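Local atomic coordinates of 4-hydroxybutyrate CoA-transferase (Porphyromonas gingivalis, PDB entry 3EH7), a protein that probably transfers coenzyme A between carboxylic acids such as acetate and 4-hydroxybutyrate. Residues Gln126-Val140 with Ile159-His173. Sequence-based numbering, arbitrary orientation.
Sequences QLSMPDENGYCSFGV and INRQMPYVHGDNLIH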
ATOM      1  N   GLN A 126      -1.541  -2.852 -31.195  1.00 18.55           N
ATOM      2  CA  GLN A 126      -1.233  -3.975 -32.048  1.00 18.98           C
ATOM      3  C   GLN A 126      -2.127  -5.192 -31.717  1.00 18.89           C
ATOM      4  O   GLN A 126      -2.336  -5.526 -30.557  1.00 18.85           O
ATOM      5  CB  GLN A 126       0.246  -4.331 -31.984  1.00 18.60           C
ATOM      6  CG  GLN A 126       0.603  -5.328 -33.043  1.00 18.73           C
ATOM      7  CD  GLN A 126       2.004  -5.862 -32.963  1.00 19.29           C
ATOM      8  OE1 GLN A 126       2.330  -6.795 -33.687  1.00 20.51           O
ATOM      9  NE2 GLN A 126       2.852  -5.269 -32.111  1.00 17.62           N
ATOM     10  N   LEU A 127      -2.656  -5.822 -32.765  1.00 19.77           N
ATOM     11  CA  LEU A 127      -3.619  -6.908 -32.626  1.00 19.68           C
ATOM     12  C   LEU A 127      -3.302  -8.087 -33.532  1.00 19.74           C
ATOM     13  O   LEU A 127      -2.621  -7.952 -34.555  1.00 19.71           O
ATOM     14  CB  LEU A 127      -5.028  -6.401 -32.948  1.00 20.19           C
ATOM     15  CG  LEU A 127      -5.591  -5.172 -32.217  1.00 19.78           C
ATOM     16  CD1 LEU A 127      -6.810  -4.634 -32.993  1.00 18.83           C
ATOM     17  CD2 LEU A 127      -5.959  -5.475 -30.753  1.00 16.86           C
ATOM     18  N   SER A 128      -3.831  -9.244 -33.160  1.00 20.30           N
ATOM     19  CA  SER A 128      -3.796 -10.408 -34.015  1.00 21.41           C
ATOM     20  C   SER A 128      -4.861 -10.266 -35.069  1.00 22.59           C
ATOM     21  O   SER A 128      -5.755  -9.429 -34.964  1.00 22.83           O
ATOM     22  CB  SER A 128      -4.070 -11.683 -33.222  1.00 21.65           C
ATOM     23  OG  SER A 128      -5.449 -11.753 -32.868  1.00 22.05           O
HETATM   24  N   MSE A 129      -4.769 -11.120 -36.084  1.00 23.68           N
HETATM   25  CA  MSE A 129      -5.770 -11.197 -37.135  1.00 24.19           C
HETATM   26  C   MSE A 129      -7.131 -11.505 -36.503  1.00 24.16           C
HETATM   27  O   MSE A 129      -7.174 -12.222 -35.533  1.00 23.35           O
HETATM   28  CB  MSE A 129      -5.402 -12.333 -38.096  1.00 24.28           C
HETATM   29  CG  MSE A 129      -4.236 -12.014 -38.975  1.00 27.14           C
HETATM   30 SE   MSE A 129      -4.730 -10.687 -40.301  0.80 28.95          SE
HETATM   31  CE  MSE A 129      -5.783 -11.759 -41.559  1.00 27.32           C
ATOM     32  N   PRO A 130      -8.232 -10.963 -37.061  1.00 25.03           N
ATOM     33  CA  PRO A 130      -9.545 -11.292 -36.537  1.00 25.72           C
ATOM     34  C   PRO A 130      -9.905 -12.750 -36.744  1.00 26.58           C
ATOM     35  O   PRO A 130      -9.557 -13.367 -37.765  1.00 26.57           O
ATOM     36  CB  PRO A 130     -10.488 -10.423 -37.369  1.00 25.48           C
ATOM     37  CG  PRO A 130      -9.804 -10.285 -38.643  1.00 25.89           C
ATOM     38  CD  PRO A 130      -8.349 -10.109 -38.256  1.00 25.25           C
ATOM     39  N   ASP A 131     -10.610 -13.288 -35.772  1.00 27.83           N
ATOM     40  CA  ASP A 131     -11.181 -14.594 -35.914  1.00 28.89           C
ATOM     41  C   ASP A 131     -12.426 -14.474 -36.802  1.00 29.55           C
ATOM     42  O   ASP A 131     -12.720 -13.411 -37.373  1.00 29.08           O
ATOM     43  CB  ASP A 131     -11.474 -15.208 -34.531  1.00 29.33           C
ATOM     44  CG  ASP A 131     -12.588 -14.485 -33.783  1.00 30.02           C
ATOM     45  OD1 ASP A 131     -13.495 -13.922 -34.435  1.00 32.06           O
ATOM     46  OD2 ASP A 131     -12.540 -14.485 -32.542  1.00 32.63           O
ATOM     47  N   GLU A 132     -13.139 -15.587 -36.924  1.00 30.60           N
ATOM     48  CA  GLU A 132     -14.307 -15.697 -37.802  1.00 30.76           C
ATOM     49  C   GLU A 132     -15.470 -14.815 -37.333  1.00 29.79           C
ATOM     50  O   GLU A 132     -16.306 -14.413 -38.138  1.00 30.18           O
ATOM     51  CB  GLU A 132     -14.785 -17.153 -37.838  1.00 31.52           C
ATOM     52  CG  GLU A 132     -13.711 -18.160 -38.249  1.00 34.76           C
ATOM     53  CD  GLU A 132     -14.300 -19.463 -38.784  1.00 39.09           C
ATOM     54  OE1 GLU A 132     -15.505 -19.717 -38.549  1.00 43.74           O
ATOM     55  OE2 GLU A 132     -13.567 -20.236 -39.444  1.00 42.26           O
ATOM     56  N   ASN A 133     -15.500 -14.542 -36.027  1.00 28.71           N
ATOM     57  CA  ASN A 133     -16.505 -13.697 -35.392  1.00 27.70           C
ATOM     58  C   ASN A 133     -16.178 -12.202 -35.401  1.00 26.33           C
ATOM     59  O   ASN A 133     -16.972 -11.387 -34.933  1.00 25.57           O
ATOM     60  CB  ASN A 133     -16.692 -14.177 -33.962  1.00 27.80           C
ATOM     61  CG  ASN A 133     -17.188 -15.603 -33.902  1.00 29.95           C
ATOM     62  OD1 ASN A 133     -17.782 -16.106 -34.867  1.00 33.01           O
ATOM     63  ND2 ASN A 133     -17.000 -16.248 -32.756  1.00 33.07           N
ATOM     64  N   GLY A 134     -15.014 -11.858 -35.950  1.00 24.50           N
ATOM     65  CA  GLY A 134     -14.590 -10.476 -36.090  1.00 23.18           C
ATOM     66  C   GLY A 134     -13.852  -9.952 -34.876  1.00 21.53           C
ATOM     67  O   GLY A 134     -13.670  -8.760 -34.739  1.00 20.17           O
ATOM     68  N   TYR A 135     -13.422 -10.851 -34.002  1.00 20.14           N
ATOM     69  CA  TYR A 135     -12.652 -10.466 -32.836  1.00 20.08           C
ATOM     70  C   TYR A 135     -11.145 -10.608 -33.046  1.00 19.65           C
ATOM     71  O   TYR A 135     -10.671 -11.641 -33.513  1.00 20.31           O
ATOM     72  CB  TYR A 135     -13.092 -11.280 -31.615  1.00 19.98           C
ATOM     73  CG  TYR A 135     -14.408 -10.838 -31.021  1.00 20.26           C
ATOM     74  CD1 TYR A 135     -14.443  -9.845 -30.078  1.00 21.26           C
ATOM     75  CD2 TYR A 135     -15.610 -11.407 -31.421  1.00 20.22           C
ATOM     76  CE1 TYR A 135     -15.622  -9.417 -29.555  1.00 21.75           C
ATOM     77  CE2 TYR A 135     -16.808 -10.986 -30.895  1.00 20.00           C
ATOM     78  CZ  TYR A 135     -16.807 -10.011 -29.956  1.00 20.77           C
ATOM     79  OH  TYR A 135     -17.979  -9.572 -29.392  1.00 23.83           O
ATOM     80  N   CYS A 136     -10.416  -9.541 -32.730  1.00 19.51           N
ATOM     81  CA  CYS A 136      -8.952  -9.553 -32.694  1.00 19.63           C
ATOM     82  C   CYS A 136      -8.513  -9.689 -31.269  1.00 19.80           C
ATOM     83  O   CYS A 136      -9.136  -9.121 -30.370  1.00 19.35           O
ATOM     84  CB  CYS A 136      -8.392  -8.236 -33.170  1.00 19.12           C
ATOM     85  SG  CYS A 136      -8.786  -7.860 -34.859  1.00 21.70           S
ATOM     86  N   SER A 137      -7.408 -10.389 -31.073  1.00 19.93           N
ATOM     87  CA  SER A 137      -6.743 -10.451 -29.787  1.00 20.34           C
ATOM     88  C   SER A 137      -5.706  -9.319 -29.616  1.00 20.63           C
ATOM     89  O   SER A 137      -5.094  -8.862 -30.565  1.00 20.09           O
ATOM     90  CB  SER A 137      -6.070 -11.818 -29.634  1.00 21.21           C
ATOM     91  OG  SER A 137      -5.234 -11.888 -28.507  1.00 22.30           O
ATOM     92  N   PHE A 138      -5.509  -8.881 -28.376  1.00 21.32           N
ATOM     93  CA  PHE A 138      -4.432  -7.939 -28.061  1.00 20.77           C
ATOM     94  C   PHE A 138      -3.078  -8.660 -27.996  1.00 21.16           C
ATOM     95  O   PHE A 138      -2.061  -8.047 -27.689  1.00 21.14           O
ATOM     96  CB  PHE A 138      -4.742  -7.175 -26.766  1.00 20.80           C
ATOM     97  CG  PHE A 138      -5.867  -6.184 -26.903  1.00 20.32           C
ATOM     98  CD1 PHE A 138      -7.188  -6.577 -26.696  1.00 19.38           C
ATOM     99  CD2 PHE A 138      -5.608  -4.853 -27.251  1.00 20.10           C
ATOM    100  CE1 PHE A 138      -8.245  -5.674 -26.848  1.00 20.40           C
ATOM    101  CE2 PHE A 138      -6.669  -3.926 -27.396  1.00 21.17           C
ATOM    102  CZ  PHE A 138      -7.997  -4.344 -27.177  1.00 19.41           C
ATOM    103  N   GLY A 139      -3.051  -9.947 -28.348  1.00 21.24           N
ATOM    104  CA  GLY A 139      -1.809 -10.726 -28.331  1.00 20.85           C
ATOM    105  C   GLY A 139      -1.073 -10.619 -26.985  1.00 20.76           C
ATOM    106  O   GLY A 139      -1.653 -10.848 -25.924  1.00 20.42           O
ATOM    107  N   VAL A 140       0.190 -10.226 -27.059  1.00 20.08           N
ATOM    108  CA  VAL A 140       1.097 -10.186 -25.927  1.00 20.88           C
ATOM    109  C   VAL A 140       0.942  -8.941 -25.022  1.00 21.10           C
ATOM    110  O   VAL A 140       1.631  -8.845 -24.029  1.00 21.74           O
ATOM    111  CB  VAL A 140       2.609 -10.255 -26.409  1.00 21.15           C
ATOM    112  CG1 VAL A 140       2.893 -11.549 -27.163  1.00 21.52           C
ATOM    113  CG2 VAL A 140       2.970  -9.061 -27.283  1.00 19.62           C
ATOM    114  N   ILE A 159      -2.999  -4.489 -37.208  1.00 18.61           N
ATOM    115  CA  ILE A 159      -3.187  -5.936 -37.288  1.00 18.78           C
ATOM    116  C   ILE A 159      -1.968  -6.606 -37.932  1.00 18.74           C
ATOM    117  O   ILE A 159      -1.721  -6.510 -39.133  1.00 18.12           O
ATOM    118  CB  ILE A 159      -4.490  -6.322 -38.033  1.00 18.41           C
ATOM    119  CG1 ILE A 159      -5.690  -5.681 -37.342  1.00 17.30           C
ATOM    120  CG2 ILE A 159      -4.658  -7.822 -38.061  1.00 18.78           C
ATOM    121  CD1 ILE A 159      -7.055  -6.231 -37.820  1.00 17.05           C
ATOM    122  N   ASN A 160      -1.202  -7.287 -37.095  1.00 18.65           N
ATOM    123  CA  ASN A 160       0.033  -7.912 -37.528  1.00 19.19           C
ATOM    124  C   ASN A 160      -0.170  -9.427 -37.692  1.00 19.44           C
ATOM    125  O   ASN A 160      -0.640 -10.127 -36.774  1.00 18.78           O
ATOM    126  CB  ASN A 160       1.125  -7.572 -36.508  1.00 18.91           C
ATOM    127  CG  ASN A 160       2.496  -8.146 -36.853  1.00 19.39           C
ATOM    128  OD1 ASN A 160       2.723  -8.773 -37.901  1.00 17.00           O
ATOM    129  ND2 ASN A 160       3.432  -7.933 -35.931  1.00 18.65           N
ATOM    130  N   ARG A 161       0.190  -9.929 -38.858  1.00 19.57           N
ATOM    131  CA  ARG A 161       0.044 -11.365 -39.122  1.00 20.80           C
ATOM    132  C   ARG A 161       0.850 -12.170 -38.112  1.00 21.61           C
ATOM    133  O   ARG A 161       0.537 -13.330 -37.857  1.00 21.48           O
ATOM    134  CB  ARG A 161       0.512 -11.761 -40.522  1.00 20.63           C
ATOM    135  CG  ARG A 161       0.052 -10.906 -41.699  1.00 20.34           C
ATOM    136  CD  ARG A 161      -1.375 -10.539 -41.660  1.00 20.60           C
ATOM    137  NE  ARG A 161      -1.885 -10.156 -42.974  1.00 20.19           N
ATOM    138  CZ  ARG A 161      -1.554  -9.060 -43.649  1.00 19.07           C
ATOM    139  NH1 ARG A 161      -2.083  -8.853 -44.847  1.00 16.65           N
ATOM    140  NH2 ARG A 161      -0.704  -8.163 -43.149  1.00 21.08           N
ATOM    141  N   GLN A 162       1.884 -11.553 -37.544  1.00 22.64           N
ATOM    142  CA  GLN A 162       2.768 -12.252 -36.623  1.00 23.78           C
ATOM    143  C   GLN A 162       2.455 -12.007 -35.155  1.00 24.08           C
ATOM    144  O   GLN A 162       3.120 -12.581 -34.299  1.00 24.83           O
ATOM    145  CB  GLN A 162       4.228 -11.922 -36.952  1.00 24.34           C
ATOM    146  CG  GLN A 162       4.607 -12.357 -38.354  1.00 26.81           C
ATOM    147  CD  GLN A 162       6.089 -12.349 -38.606  1.00 29.65           C
ATOM    148  OE1 GLN A 162       6.864 -12.784 -37.754  1.00 33.96           O
ATOM    149  NE2 GLN A 162       6.503 -11.856 -39.788  1.00 28.03           N
HETATM  150  N   MSE A 163       1.456 -11.176 -34.849  1.00 23.81           N
HETATM  151  CA  MSE A 163       1.009 -11.036 -33.469  1.00 23.77           C
HETATM  152  C   MSE A 163       0.169 -12.257 -33.100  1.00 24.48           C
HETATM  153  O   MSE A 163      -0.843 -12.554 -33.764  1.00 23.41           O
HETATM  154  CB  MSE A 163       0.181  -9.786 -33.265  1.00 23.50           C
HETATM  155  CG  MSE A 163      -0.357  -9.676 -31.843  1.00 23.61           C
HETATM  156 SE   MSE A 163       1.045  -9.282 -30.563  0.80 19.52          SE
HETATM  157  CE  MSE A 163       0.432  -7.518 -30.080  1.00 15.22           C
ATOM    158  N   PRO A 164       0.584 -12.985 -32.057  1.00 24.70           N
ATOM    159  CA  PRO A 164      -0.133 -14.214 -31.759  1.00 25.19           C
ATOM    160  C   PRO A 164      -1.533 -13.953 -31.221  1.00 24.91           C
ATOM    161  O   PRO A 164      -1.810 -12.869 -30.720  1.00 23.76           O
ATOM    162  CB  PRO A 164       0.741 -14.894 -30.695  1.00 25.65           C
ATOM    163  CG  PRO A 164       1.560 -13.822 -30.132  1.00 25.30           C
ATOM    164  CD  PRO A 164       1.779 -12.822 -31.217  1.00 24.87           C
ATOM    165  N   TYR A 165      -2.406 -14.942 -31.373  1.00 25.02           N
ATOM    166  CA  TYR A 165      -3.763 -14.877 -30.826  1.00 25.72           C
ATOM    167  C   TYR A 165      -3.669 -15.432 -29.433  1.00 24.72           C
ATOM    168  O   TYR A 165      -3.341 -16.601 -29.257  1.00 25.99           O
ATOM    169  CB  TYR A 165      -4.739 -15.697 -31.673  1.00 26.25           C
ATOM    170  CG  TYR A 165      -6.181 -15.662 -31.170  1.00 28.86           C
ATOM    171  CD1 TYR A 165      -6.613 -16.564 -30.192  1.00 30.45           C
ATOM    172  CD2 TYR A 165      -7.094 -14.735 -31.660  1.00 29.46           C
ATOM    173  CE1 TYR A 165      -7.898 -16.551 -29.726  1.00 30.56           C
ATOM    174  CE2 TYR A 165      -8.412 -14.725 -31.206  1.00 31.29           C
ATOM    175  CZ  TYR A 165      -8.792 -15.639 -30.229  1.00 32.15           C
ATOM    176  OH  TYR A 165     -10.072 -15.665 -29.738  1.00 38.28           O
ATOM    177  N   VAL A 166      -3.873 -14.582 -28.438  1.00 23.33           N
ATOM    178  CA  VAL A 166      -3.708 -14.991 -27.039  1.00 22.03           C
ATOM    179  C   VAL A 166      -5.044 -14.969 -26.308  1.00 21.92           C
ATOM    180  O   VAL A 166      -5.814 -13.985 -26.377  1.00 20.65           O
ATOM    181  CB  VAL A 166      -2.664 -14.111 -26.305  1.00 22.38           C
ATOM    182  CG1 VAL A 166      -2.508 -14.512 -24.814  1.00 20.77           C
ATOM    183  CG2 VAL A 166      -1.308 -14.200 -27.042  1.00 20.94           C
ATOM    184  N   HIS A 167      -5.273 -16.048 -25.579  1.00 21.17           N
ATOM    185  CA  HIS A 167      -6.491 -16.264 -24.841  1.00 21.55           C
ATOM    186  C   HIS A 167      -6.632 -15.404 -23.603  1.00 21.33           C
ATOM    187  O   HIS A 167      -5.714 -14.658 -23.237  1.00 21.71           O
ATOM    188  CB  HIS A 167      -6.595 -17.745 -24.478  1.00 21.73           C
ATOM    189  CG  HIS A 167      -6.874 -18.614 -25.659  1.00 22.87           C
ATOM    190  ND1 HIS A 167      -8.132 -18.760 -26.187  1.00 23.41           N
ATOM    191  CD2 HIS A 167      -6.047 -19.345 -26.448  1.00 24.87           C
ATOM    192  CE1 HIS A 167      -8.075 -19.558 -27.240  1.00 23.78           C
ATOM    193  NE2 HIS A 167      -6.824 -19.935 -27.412  1.00 22.51           N
ATOM    194  N   GLY A 168      -7.794 -15.527 -22.966  1.00 20.52           N
ATOM    195  CA  GLY A 168      -8.166 -14.747 -21.777  1.00 21.02           C
ATOM    196  C   GLY A 168      -9.140 -13.637 -22.147  1.00 20.47           C
ATOM    197  O   GLY A 168      -9.732 -13.666 -23.223  1.00 20.95           O
ATOM    198  N   ASP A 169      -9.302 -12.662 -21.257  1.00 20.27           N
ATOM    199  CA  ASP A 169     -10.135 -11.474 -21.522  1.00 19.50           C
ATOM    200  C   ASP A 169      -9.294 -10.485 -22.320  1.00 19.66           C
ATOM    201  O   ASP A 169      -8.799  -9.503 -21.804  1.00 17.89           O
ATOM    202  CB  ASP A 169     -10.634 -10.853 -20.224  1.00 19.60           C
ATOM    203  CG  ASP A 169     -11.500  -9.628 -20.456  1.00 20.63           C
ATOM    204  OD1 ASP A 169     -12.140  -9.515 -21.533  1.00 21.32           O
ATOM    205  OD2 ASP A 169     -11.547  -8.778 -19.540  1.00 24.39           O
ATOM    206  N   ASN A 170      -9.135 -10.789 -23.607  1.00 19.41           N
ATOM    207  CA  ASN A 170      -8.066 -10.217 -24.396  1.00 19.08           C
ATOM    208  C   ASN A 170      -8.468 -10.003 -25.852  1.00 18.75           C
ATOM    209  O   ASN A 170      -7.614 -10.077 -26.743  1.00 20.07           O
ATOM    210  CB  ASN A 170      -6.889 -11.185 -24.337  1.00 18.90           C
ATOM    211  CG  ASN A 170      -5.599 -10.569 -24.766  1.00 19.90           C
ATOM    212  OD1 ASN A 170      -5.331  -9.379 -24.525  1.00 19.88           O
ATOM    213  ND2 ASN A 170      -4.747 -11.397 -25.380  1.00 20.56           N
ATOM    214  N   LEU A 171      -9.747  -9.715 -26.072  1.00 18.39           N
ATOM    215  CA  LEU A 171     -10.305  -9.543 -27.411  1.00 18.86           C
ATOM    216  C   LEU A 171     -10.968  -8.192 -27.553  1.00 18.52           C
ATOM    217  O   LEU A 171     -11.337  -7.552 -26.575  1.00 18.72           O
ATOM    218  CB  LEU A 171     -11.344 -10.610 -27.719  1.00 18.25           C
ATOM    219  CG  LEU A 171     -10.903 -12.079 -27.693  1.00 19.54           C
ATOM    220  CD1 LEU A 171     -12.113 -12.953 -27.897  1.00 18.49           C
ATOM    221  CD2 LEU A 171      -9.811 -12.392 -28.724  1.00 17.13           C
ATOM    222  N   ILE A 172     -11.108  -7.773 -28.802  1.00 18.94           N
ATOM    223  CA  ILE A 172     -11.863  -6.592 -29.143  1.00 18.86           C
ATOM    224  C   ILE A 172     -12.454  -6.837 -30.523  1.00 18.45           C
ATOM    225  O   ILE A 172     -11.795  -7.407 -31.410  1.00 18.91           O
ATOM    226  CB  ILE A 172     -10.980  -5.307 -29.109  1.00 18.60           C
ATOM    227  CG1 ILE A 172     -11.832  -4.053 -29.266  1.00 19.39           C
ATOM    228  CG2 ILE A 172      -9.831  -5.373 -30.165  1.00 18.92           C
ATOM    229  CD1 ILE A 172     -11.051  -2.757 -29.097  1.00 17.06           C
ATOM    230  N   HIS A 173     -13.708  -6.437 -30.701  1.00 18.05           N
ATOM    231  CA  HIS A 173     -14.328  -6.562 -31.981  1.00 17.22           C
ATOM    232  C   HIS A 173     -13.763  -5.525 -32.930  1.00 18.15           C
ATOM    233  O   HIS A 173     -13.562  -4.367 -32.561  1.00 18.56           O
ATOM    234  CB  HIS A 173     -15.828  -6.399 -31.872  1.00 17.19           C
ATOM    235  CG  HIS A 173     -16.558  -6.940 -33.055  1.00 14.81           C
ATOM    236  ND1 HIS A 173     -16.855  -6.180 -34.163  1.00 12.47           N
ATOM    237  CD2 HIS A 173     -17.020  -8.186 -33.317  1.00 15.15           C
ATOM    238  CE1 HIS A 173     -17.478  -6.930 -35.051  1.00 12.52           C
ATOM    239  NE2 HIS A 173     -17.594  -8.151 -34.555  1.00 12.25           N
TER
HETATM  240  O   HOH W   1      -2.113 -12.547 -36.188  1.00 19.38           O
HETATM  241  O   HOH W   2     -18.924  -9.816 -36.447  1.00 30.33           O
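The OG of S137 and the carboxamide of N170 show how a few polar side chains can join two strand-and-loop segments. S137 OG accepts the backbone N of V166 at 3.0 Å and, in an ST turn, the N of G139 as well; with OG anti to its own backbone N (chi1 171°), the hydroxyl reaches both. N170 ND2 donates to G139 O at 3.2 Å, in the carbonyl plane and on a lone pair; it also bonds to V166 O, from above that carbonyl's plane, so one amide ties both segments. G139 brings its CA to 3.2 Å from P164 O, and the selenium of M163, a selenomethionine, packs against V140 CG2 while its CE lies 3.4 Å from Q126 O. H173 turns its edge to the face of Y135, the planes at 87°. These two are a non-hydrogen-bonded pair of a two-stranded antiparallel sheet, 135-137 with 171-173, beyond the C-terminal ends of neighbouring parallel strands 122-127 and 154-160 of the Rossmann-like N-terminal domain. C136 and I172 form its hydrogen-bonded pair, and I172 CB rests 3.6 Å from F138 CE1. On the parallel sheet, N160 ND2 donates to Q126 OE1 at 2.7 Å, the two amide planes 19° apart, and Y185 O takes a second bond from ND2. Farther out, helix 145-151 packs on F138 and I172, and helix 278-284 covers V140, P164 and V166.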